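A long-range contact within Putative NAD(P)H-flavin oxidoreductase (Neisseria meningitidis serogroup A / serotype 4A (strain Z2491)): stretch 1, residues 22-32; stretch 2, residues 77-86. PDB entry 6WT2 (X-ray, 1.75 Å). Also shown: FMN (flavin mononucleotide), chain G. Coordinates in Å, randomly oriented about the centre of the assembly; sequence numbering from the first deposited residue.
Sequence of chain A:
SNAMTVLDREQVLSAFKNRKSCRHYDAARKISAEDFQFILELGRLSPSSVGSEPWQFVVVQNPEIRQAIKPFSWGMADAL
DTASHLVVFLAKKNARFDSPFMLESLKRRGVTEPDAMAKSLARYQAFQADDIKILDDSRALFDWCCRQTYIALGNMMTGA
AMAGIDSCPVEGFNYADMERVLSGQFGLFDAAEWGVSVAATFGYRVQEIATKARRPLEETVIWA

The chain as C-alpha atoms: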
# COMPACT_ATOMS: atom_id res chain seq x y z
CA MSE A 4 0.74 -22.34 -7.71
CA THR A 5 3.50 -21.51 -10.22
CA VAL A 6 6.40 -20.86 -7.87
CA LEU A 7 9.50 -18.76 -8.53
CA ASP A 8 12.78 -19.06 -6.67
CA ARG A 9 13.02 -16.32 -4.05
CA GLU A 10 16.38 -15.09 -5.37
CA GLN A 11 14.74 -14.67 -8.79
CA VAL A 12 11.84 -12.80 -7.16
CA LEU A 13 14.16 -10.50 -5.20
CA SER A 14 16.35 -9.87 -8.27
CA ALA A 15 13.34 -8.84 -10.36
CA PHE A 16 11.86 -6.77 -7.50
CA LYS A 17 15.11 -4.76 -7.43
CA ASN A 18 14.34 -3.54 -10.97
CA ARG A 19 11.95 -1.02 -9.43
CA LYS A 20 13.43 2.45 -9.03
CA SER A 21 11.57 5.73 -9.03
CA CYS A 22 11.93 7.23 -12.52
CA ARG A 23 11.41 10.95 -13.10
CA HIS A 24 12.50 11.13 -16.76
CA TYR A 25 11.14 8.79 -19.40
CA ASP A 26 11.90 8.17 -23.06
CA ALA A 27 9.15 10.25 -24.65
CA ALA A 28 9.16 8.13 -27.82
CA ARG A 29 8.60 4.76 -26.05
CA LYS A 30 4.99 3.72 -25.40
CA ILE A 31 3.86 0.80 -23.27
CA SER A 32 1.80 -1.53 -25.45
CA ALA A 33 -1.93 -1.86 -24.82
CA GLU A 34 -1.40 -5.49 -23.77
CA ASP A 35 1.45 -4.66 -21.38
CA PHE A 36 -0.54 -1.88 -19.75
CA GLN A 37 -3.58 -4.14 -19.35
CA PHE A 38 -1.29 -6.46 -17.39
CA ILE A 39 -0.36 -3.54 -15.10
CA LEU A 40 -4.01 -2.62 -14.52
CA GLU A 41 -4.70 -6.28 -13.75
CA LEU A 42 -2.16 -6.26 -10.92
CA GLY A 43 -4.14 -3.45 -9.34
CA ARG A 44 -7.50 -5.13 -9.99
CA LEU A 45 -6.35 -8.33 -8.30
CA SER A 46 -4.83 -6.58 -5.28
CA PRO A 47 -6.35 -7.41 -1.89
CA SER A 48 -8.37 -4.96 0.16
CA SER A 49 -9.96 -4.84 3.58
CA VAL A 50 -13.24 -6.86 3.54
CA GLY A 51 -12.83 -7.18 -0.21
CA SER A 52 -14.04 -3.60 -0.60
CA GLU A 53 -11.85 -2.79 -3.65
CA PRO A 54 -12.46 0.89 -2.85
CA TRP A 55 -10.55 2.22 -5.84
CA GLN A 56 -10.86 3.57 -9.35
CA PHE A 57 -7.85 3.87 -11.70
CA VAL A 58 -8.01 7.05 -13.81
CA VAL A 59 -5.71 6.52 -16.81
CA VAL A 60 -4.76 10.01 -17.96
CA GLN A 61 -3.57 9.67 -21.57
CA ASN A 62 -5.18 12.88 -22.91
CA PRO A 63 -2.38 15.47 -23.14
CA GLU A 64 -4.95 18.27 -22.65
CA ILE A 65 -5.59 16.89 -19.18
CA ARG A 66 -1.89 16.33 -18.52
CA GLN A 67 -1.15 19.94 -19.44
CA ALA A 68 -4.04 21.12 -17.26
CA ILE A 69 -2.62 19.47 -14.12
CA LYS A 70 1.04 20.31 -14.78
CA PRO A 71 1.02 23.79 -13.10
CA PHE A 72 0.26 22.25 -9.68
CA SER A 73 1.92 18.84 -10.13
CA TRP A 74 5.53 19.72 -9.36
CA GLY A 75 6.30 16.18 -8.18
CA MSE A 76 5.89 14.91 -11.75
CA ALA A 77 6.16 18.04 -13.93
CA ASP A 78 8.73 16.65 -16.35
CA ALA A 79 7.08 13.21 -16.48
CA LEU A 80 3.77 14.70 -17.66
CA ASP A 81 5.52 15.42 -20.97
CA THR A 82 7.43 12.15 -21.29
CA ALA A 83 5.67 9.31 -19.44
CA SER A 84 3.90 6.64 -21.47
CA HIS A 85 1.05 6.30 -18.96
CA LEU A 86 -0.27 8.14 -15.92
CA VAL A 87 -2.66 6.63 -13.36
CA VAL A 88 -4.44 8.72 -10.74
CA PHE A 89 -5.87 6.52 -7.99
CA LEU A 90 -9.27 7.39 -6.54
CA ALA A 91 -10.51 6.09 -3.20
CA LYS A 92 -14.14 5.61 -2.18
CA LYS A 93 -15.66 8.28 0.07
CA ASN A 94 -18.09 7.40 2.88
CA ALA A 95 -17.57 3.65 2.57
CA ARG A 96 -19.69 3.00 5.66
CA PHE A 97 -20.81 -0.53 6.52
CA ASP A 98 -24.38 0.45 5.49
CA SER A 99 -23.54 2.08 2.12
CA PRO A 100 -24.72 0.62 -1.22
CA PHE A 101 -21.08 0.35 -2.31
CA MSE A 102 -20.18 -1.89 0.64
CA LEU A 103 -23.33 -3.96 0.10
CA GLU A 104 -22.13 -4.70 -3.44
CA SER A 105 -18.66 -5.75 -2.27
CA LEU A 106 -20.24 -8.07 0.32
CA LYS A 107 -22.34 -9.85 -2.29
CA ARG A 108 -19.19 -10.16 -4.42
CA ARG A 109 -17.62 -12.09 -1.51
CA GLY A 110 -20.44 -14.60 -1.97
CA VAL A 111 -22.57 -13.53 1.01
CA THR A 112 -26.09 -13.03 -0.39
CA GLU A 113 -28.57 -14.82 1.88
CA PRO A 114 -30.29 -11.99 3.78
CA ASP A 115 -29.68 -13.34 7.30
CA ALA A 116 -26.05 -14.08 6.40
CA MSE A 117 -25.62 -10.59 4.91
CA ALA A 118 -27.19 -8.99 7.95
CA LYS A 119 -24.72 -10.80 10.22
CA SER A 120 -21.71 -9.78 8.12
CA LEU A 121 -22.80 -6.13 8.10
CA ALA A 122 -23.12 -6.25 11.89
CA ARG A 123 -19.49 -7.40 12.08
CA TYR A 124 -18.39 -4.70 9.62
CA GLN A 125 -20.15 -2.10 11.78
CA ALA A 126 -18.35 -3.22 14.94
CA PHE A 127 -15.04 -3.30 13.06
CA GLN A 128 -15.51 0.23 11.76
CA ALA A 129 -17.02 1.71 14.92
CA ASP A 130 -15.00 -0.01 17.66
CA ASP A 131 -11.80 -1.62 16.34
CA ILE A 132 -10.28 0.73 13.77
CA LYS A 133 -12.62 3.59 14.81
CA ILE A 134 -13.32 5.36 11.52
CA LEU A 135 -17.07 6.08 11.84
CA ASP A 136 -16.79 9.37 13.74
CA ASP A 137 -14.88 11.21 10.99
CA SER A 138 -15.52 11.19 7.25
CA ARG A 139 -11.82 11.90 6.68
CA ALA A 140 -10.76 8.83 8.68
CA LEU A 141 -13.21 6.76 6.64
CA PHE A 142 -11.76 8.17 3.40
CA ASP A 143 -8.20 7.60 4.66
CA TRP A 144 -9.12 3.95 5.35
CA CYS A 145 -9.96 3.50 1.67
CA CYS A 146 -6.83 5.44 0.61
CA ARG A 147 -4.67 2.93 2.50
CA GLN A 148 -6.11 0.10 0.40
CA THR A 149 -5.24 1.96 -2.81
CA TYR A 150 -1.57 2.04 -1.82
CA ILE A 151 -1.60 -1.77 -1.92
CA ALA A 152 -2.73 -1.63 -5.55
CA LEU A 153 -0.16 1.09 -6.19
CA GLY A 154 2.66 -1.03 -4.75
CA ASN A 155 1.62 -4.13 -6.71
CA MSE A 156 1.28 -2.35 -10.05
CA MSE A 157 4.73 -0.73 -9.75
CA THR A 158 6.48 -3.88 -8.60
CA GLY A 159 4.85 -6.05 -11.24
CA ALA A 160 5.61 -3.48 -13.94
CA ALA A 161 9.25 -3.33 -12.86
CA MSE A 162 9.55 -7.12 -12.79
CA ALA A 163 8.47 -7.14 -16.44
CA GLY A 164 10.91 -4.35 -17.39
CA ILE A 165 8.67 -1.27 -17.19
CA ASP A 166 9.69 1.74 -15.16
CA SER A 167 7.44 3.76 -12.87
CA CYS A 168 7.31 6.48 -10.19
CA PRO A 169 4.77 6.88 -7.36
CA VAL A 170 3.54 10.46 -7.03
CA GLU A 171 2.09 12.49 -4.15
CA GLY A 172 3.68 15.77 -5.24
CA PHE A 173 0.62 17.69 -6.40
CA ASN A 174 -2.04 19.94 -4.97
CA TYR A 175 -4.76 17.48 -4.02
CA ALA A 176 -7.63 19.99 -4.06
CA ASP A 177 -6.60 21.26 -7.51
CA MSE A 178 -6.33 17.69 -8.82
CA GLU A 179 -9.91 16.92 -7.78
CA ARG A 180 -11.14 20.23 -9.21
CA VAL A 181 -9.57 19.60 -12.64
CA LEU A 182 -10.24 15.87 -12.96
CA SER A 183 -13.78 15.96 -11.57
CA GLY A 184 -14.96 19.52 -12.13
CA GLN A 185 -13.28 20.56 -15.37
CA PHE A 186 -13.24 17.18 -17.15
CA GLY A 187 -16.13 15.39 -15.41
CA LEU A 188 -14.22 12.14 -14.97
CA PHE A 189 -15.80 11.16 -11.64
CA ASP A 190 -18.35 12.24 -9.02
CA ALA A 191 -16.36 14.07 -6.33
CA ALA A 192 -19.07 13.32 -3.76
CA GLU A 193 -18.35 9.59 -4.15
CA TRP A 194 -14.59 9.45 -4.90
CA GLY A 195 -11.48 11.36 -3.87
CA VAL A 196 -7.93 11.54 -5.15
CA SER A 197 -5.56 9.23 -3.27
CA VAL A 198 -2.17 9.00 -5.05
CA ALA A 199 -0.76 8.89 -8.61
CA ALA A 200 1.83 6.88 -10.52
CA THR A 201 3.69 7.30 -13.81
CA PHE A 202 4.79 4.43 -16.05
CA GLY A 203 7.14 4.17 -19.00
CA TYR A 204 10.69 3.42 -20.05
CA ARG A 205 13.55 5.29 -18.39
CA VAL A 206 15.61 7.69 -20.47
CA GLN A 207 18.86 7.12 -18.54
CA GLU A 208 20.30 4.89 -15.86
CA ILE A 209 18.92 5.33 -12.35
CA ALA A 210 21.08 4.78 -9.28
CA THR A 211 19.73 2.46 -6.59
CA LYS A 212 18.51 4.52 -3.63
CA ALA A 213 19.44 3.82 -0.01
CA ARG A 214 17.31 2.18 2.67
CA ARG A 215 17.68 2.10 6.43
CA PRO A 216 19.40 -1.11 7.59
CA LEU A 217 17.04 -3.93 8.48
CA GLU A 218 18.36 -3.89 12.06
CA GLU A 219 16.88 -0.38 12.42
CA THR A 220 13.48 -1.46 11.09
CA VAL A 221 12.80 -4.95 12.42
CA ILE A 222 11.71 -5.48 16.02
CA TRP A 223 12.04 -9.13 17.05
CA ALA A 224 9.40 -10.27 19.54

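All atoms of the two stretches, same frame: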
# COMPACT_ATOMS: atom_id res chain seq x y z
N CYS A 22 11.44 6.64 -11.28
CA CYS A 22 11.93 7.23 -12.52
C CYS A 22 11.22 8.56 -12.75
O CYS A 22 9.99 8.60 -12.85
CB CYS A 22 11.67 6.28 -13.68
SG CYS A 22 12.03 6.97 -15.31
N ARG A 23 12.00 9.64 -12.87
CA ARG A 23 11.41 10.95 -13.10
C ARG A 23 11.48 11.40 -14.55
O ARG A 23 10.80 12.37 -14.90
CB ARG A 23 12.08 12.01 -12.21
CG ARG A 23 11.60 11.97 -10.78
CD ARG A 23 12.41 10.97 -9.96
NE ARG A 23 11.96 10.92 -8.57
CZ ARG A 23 12.61 10.29 -7.60
NH1 ARG A 23 13.75 9.67 -7.87
NH2 ARG A 23 12.13 10.29 -6.37
N HIS A 24 12.22 10.69 -15.39
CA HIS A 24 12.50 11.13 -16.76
C HIS A 24 12.42 9.93 -17.68
O HIS A 24 13.28 9.04 -17.63
CB HIS A 24 13.88 11.78 -16.85
CG HIS A 24 14.05 12.93 -15.91
ND1 HIS A 24 13.48 14.16 -16.14
CD2 HIS A 24 14.70 13.03 -14.73
CE1 HIS A 24 13.79 14.98 -15.15
NE2 HIS A 24 14.52 14.31 -14.28
N TYR A 25 11.41 9.92 -18.53
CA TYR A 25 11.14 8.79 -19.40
C TYR A 25 11.56 9.10 -20.83
O TYR A 25 11.75 10.26 -21.20
CB TYR A 25 9.65 8.44 -19.38
CG TYR A 25 9.14 8.00 -18.03
CD1 TYR A 25 9.25 6.67 -17.63
CD2 TYR A 25 8.52 8.90 -17.16
CE1 TYR A 25 8.75 6.24 -16.40
CE2 TYR A 25 8.02 8.48 -15.93
CZ TYR A 25 8.14 7.15 -15.56
OH TYR A 25 7.64 6.72 -14.36
N ASP A 26 11.71 8.04 -21.61
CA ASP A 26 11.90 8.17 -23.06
C ASP A 26 10.56 8.53 -23.69
O ASP A 26 9.67 7.69 -23.79
CB ASP A 26 12.47 6.87 -23.63
CG ASP A 26 12.82 6.98 -25.11
OD1 ASP A 26 12.24 7.84 -25.82
OD2 ASP A 26 13.68 6.20 -25.57
N ALA A 27 10.43 9.78 -24.14
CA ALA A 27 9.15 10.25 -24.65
C ALA A 27 8.68 9.50 -25.89
O ALA A 27 7.47 9.52 -26.20
CB ALA A 27 9.24 11.75 -24.96
N ALA A 28 9.57 8.84 -26.62
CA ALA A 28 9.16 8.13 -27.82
C ALA A 28 8.68 6.70 -27.54
O ALA A 28 8.09 6.09 -28.44
CB ALA A 28 10.30 8.10 -28.84
N ARG A 29 8.88 6.16 -26.34
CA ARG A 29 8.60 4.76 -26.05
C ARG A 29 7.26 4.62 -25.33
O ARG A 29 7.11 5.09 -24.20
CB ARG A 29 9.73 4.16 -25.23
CG ARG A 29 10.96 3.82 -26.04
CD ARG A 29 11.13 2.32 -26.10
NE ARG A 29 12.00 1.83 -25.05
CZ ARG A 29 11.94 0.61 -24.52
NH1 ARG A 29 11.03 -0.26 -24.94
NH2 ARG A 29 12.80 0.26 -23.58
N LYS A 30 6.31 3.95 -25.97
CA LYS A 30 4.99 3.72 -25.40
C LYS A 30 4.85 2.29 -24.91
O LYS A 30 5.28 1.34 -25.59
CB LYS A 30 3.89 4.02 -26.44
CG LYS A 30 3.95 5.44 -27.02
CD LYS A 30 3.83 6.47 -25.91
CE LYS A 30 4.22 7.86 -26.36
NZ LYS A 30 4.09 8.82 -25.22
N ILE A 31 4.24 2.12 -23.74
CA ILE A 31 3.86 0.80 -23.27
C ILE A 31 2.73 0.28 -24.15
O ILE A 31 1.77 1.01 -24.43
CB ILE A 31 3.42 0.87 -21.80
CG1 ILE A 31 4.56 1.39 -20.90
CG2 ILE A 31 2.94 -0.48 -21.32
CD1 ILE A 31 4.06 1.93 -19.57
N SER A 32 2.86 -0.96 -24.62
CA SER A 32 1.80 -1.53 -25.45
C SER A 32 0.49 -1.65 -24.67
O SER A 32 0.47 -1.72 -23.44
CB SER A 32 2.19 -2.92 -25.96
OG SER A 32 2.18 -3.86 -24.90
N ALA A 77 6.34 17.05 -12.86
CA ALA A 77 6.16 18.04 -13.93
C ALA A 77 6.82 17.58 -15.22
O ALA A 77 6.21 17.65 -16.30
CB ALA A 77 6.70 19.39 -13.49
N ASP A 78 8.06 17.10 -15.14
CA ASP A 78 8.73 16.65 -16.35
C ASP A 78 8.13 15.37 -16.90
O ASP A 78 8.11 15.17 -18.12
CB ASP A 78 10.23 16.49 -16.07
CG ASP A 78 10.93 17.82 -15.79
OD1 ASP A 78 10.57 18.84 -16.43
OD2 ASP A 78 11.83 17.86 -14.92
N ALA A 79 7.62 14.49 -16.03
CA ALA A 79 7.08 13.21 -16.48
C ALA A 79 5.76 13.38 -17.23
O ALA A 79 5.40 12.52 -18.03
CB ALA A 79 6.89 12.27 -15.30
N LEU A 80 5.02 14.46 -16.95
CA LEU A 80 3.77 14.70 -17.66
C LEU A 80 3.99 14.87 -19.16
O LEU A 80 3.09 14.59 -19.96
CB LEU A 80 3.07 15.91 -17.06
CG LEU A 80 2.46 15.59 -15.69
CD1 LEU A 80 2.00 16.83 -14.96
CD2 LEU A 80 1.30 14.62 -15.87
N ASP A 81 5.18 15.31 -19.55
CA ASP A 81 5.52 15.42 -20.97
C ASP A 81 6.08 14.14 -21.56
O ASP A 81 5.99 13.94 -22.77
CB ASP A 81 6.53 16.55 -21.18
CG ASP A 81 6.00 17.90 -20.72
OD1 ASP A 81 4.78 18.13 -20.87
OD2 ASP A 81 6.80 18.72 -20.21
N THR A 82 6.65 13.25 -20.75
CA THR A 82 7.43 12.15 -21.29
C THR A 82 6.92 10.77 -20.92
O THR A 82 7.28 9.80 -21.60
CB THR A 82 8.90 12.25 -20.85
OG1 THR A 82 9.01 12.08 -19.43
CG2 THR A 82 9.50 13.62 -21.26
N ALA A 83 6.11 10.64 -19.87
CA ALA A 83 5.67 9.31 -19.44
C ALA A 83 4.74 8.69 -20.48
O ALA A 83 3.94 9.38 -21.12
CB ALA A 83 4.95 9.39 -18.09
N SER A 84 4.85 7.37 -20.64
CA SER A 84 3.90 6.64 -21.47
C SER A 84 2.49 6.72 -20.89
O SER A 84 1.54 7.11 -21.58
CB SER A 84 4.34 5.18 -21.61
OG SER A 84 3.37 4.44 -22.32
N HIS A 85 2.35 6.35 -19.62
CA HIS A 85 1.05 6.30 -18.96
C HIS A 85 1.11 7.02 -17.62
O HIS A 85 2.15 7.08 -16.97
CB HIS A 85 0.59 4.84 -18.75
CG HIS A 85 0.13 4.15 -20.00
ND1 HIS A 85 0.98 3.82 -21.03
CD2 HIS A 85 -1.09 3.71 -20.36
CE1 HIS A 85 0.30 3.22 -21.98
NE2 HIS A 85 -0.96 3.13 -21.60
N LEU A 86 -0.05 7.56 -17.23
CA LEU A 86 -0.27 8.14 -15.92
C LEU A 86 -1.55 7.56 -15.34
O LEU A 86 -2.58 7.51 -16.02
CB LEU A 86 -0.37 9.66 -16.01
CG LEU A 86 -0.89 10.43 -14.79
CD1 LEU A 86 0.06 10.32 -13.61
CD2 LEU A 86 -1.11 11.89 -15.18
N1 FMN G . 9.00 10.95 -6.36
C2 FMN G . 8.89 12.14 -7.00
O2 FMN G . 9.86 12.52 -7.70
N3 FMN G . 7.79 12.90 -6.95
C4 FMN G . 6.73 12.58 -6.19
O4 FMN G . 5.67 13.25 -6.20
C4A FMN G . 6.78 11.31 -5.45
N5 FMN G . 5.79 10.99 -4.59
C5A FMN G . 5.80 9.77 -3.98
C6 FMN G . 4.63 9.30 -3.38
C7 FMN G . 4.64 8.07 -2.75
C7M FMN G . 3.39 7.54 -2.07
C8 FMN G . 5.86 7.22 -2.78
C8M FMN G . 5.81 5.83 -2.20
C9 FMN G . 7.00 7.66 -3.45
C9A FMN G . 6.99 8.88 -4.11
N10 FMN G . 8.12 9.32 -4.83
C10 FMN G . 8.05 10.56 -5.47
C1' FMN G . 9.31 8.47 -4.95
C2' FMN G . 10.19 8.50 -3.69
O2' FMN G . 10.94 9.74 -3.60
C3' FMN G . 11.08 7.26 -3.74
O3' FMN G . 10.23 6.10 -3.66
C4' FMN G . 12.12 7.15 -2.61
O4' FMN G . 12.97 8.29 -2.63
C5' FMN G . 12.95 5.88 -2.77
O5' FMN G . 13.60 5.86 -4.04
P FMN G . 13.37 4.59 -5.00
O1P FMN G . 11.86 4.52 -5.04
O2P FMN G . 14.00 4.87 -6.33
O3P FMN G . 13.93 3.37 -4.32
O HOH W 1 9.02 14.09 -13.43
O HOH W 2 6.04 8.06 -23.57
O HOH W 3 1.45 8.60 -23.81

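What joins the two stretches directly? Two side-chain hydroxyls of the second stretch accept hydrogen bonds from main-chain amides of the first. The stronger bond runs from Ile31 N to Ser84 OG, 2.9 Å long and nearly straight at 169°. The CA-to-CB bond of Ser84 points toward the first stretch, and with chi1 in the t well its short side chain places OG at the amide. The same oxygen lies 2.8 Å from His85 ND1 in a second hydrogen bond, in which either atom could be the donor, so this buried hydroxyl is engaged by both stretches. Further along, Tyr25 N donates to Thr82 OG1 at 3.4 Å, a weak bond. Thr82 OG1 in turn donates weakly to the carbonyl of its own stretch, Asp78 O, at 3.5 Å; the p rotamer of Thr82 allows one hydroxyl to face both partners.

How are the remaining polar groups satisfied? Much of the work falls to water. Water 1 donates to Arg23 O (2.9 Å) and weakly accepts from Ala79 N (3.0 Å), linking a carbonyl of the first stretch to an amide of the second. Water 2 accepts from Lys30 NZ at 2.7 Å and lies within hydrogen-bonding distance of Arg29 O (3.2 Å) and Thr82 O (2.9 Å), although it has more acceptors in reach than protons to give. Water 3 accepts from Lys30 NZ at 3.0 Å and donates to Ser84 O at 2.7 Å. The long chain of Lys30 thus reaches the second stretch through water, its ammonium serving two solvent molecules.

Where is the apolar packing? It centres on Tyr25, a buried residue whose CA-to-CB bond points toward the second stretch. Its CE2 lies 4.0 Å from Ala79 CB, which sits at the ring edge, and its CD2 lies 3.7 Å from Ala83 CB. The two alanines are small enough to leave the aromatic ring close to the backbone of the second stretch: Tyr25 CD2 is also 3.7 Å from Ala83 CA, which lies oblique to the ring. The phenol OH is hydrogen-bonded elsewhere in the structure. Ile31 makes a second buried contact, its CD1 3.9 Å from His85 ND1, while Ile31 O approaches the edge of the imidazole, 3.6 Å from His85 CE1.

What happens at the exposed margins and beside the flavin? His24 CE1 comes within 3.5 Å of Asp78 OD2, which lies near the plane of the imidazole at its edge. Ala27 packs beside Thr82, with its CA 3.6 Å from Thr82 O, in a type I turn from Asp26 to Arg29. That turn is held by Arg29 N to Asp26 O (3.1 Å) and by Ala28 N to Asp26 OD1 (3.0 Å). The end of Arg23 leads away from the second stretch to the cofactor: NE donates to FMN O2 at 2.8 Å and NH2 to FMN N1 at 3.2 Å, while Arg23 O remains at the contact, bound to water 1.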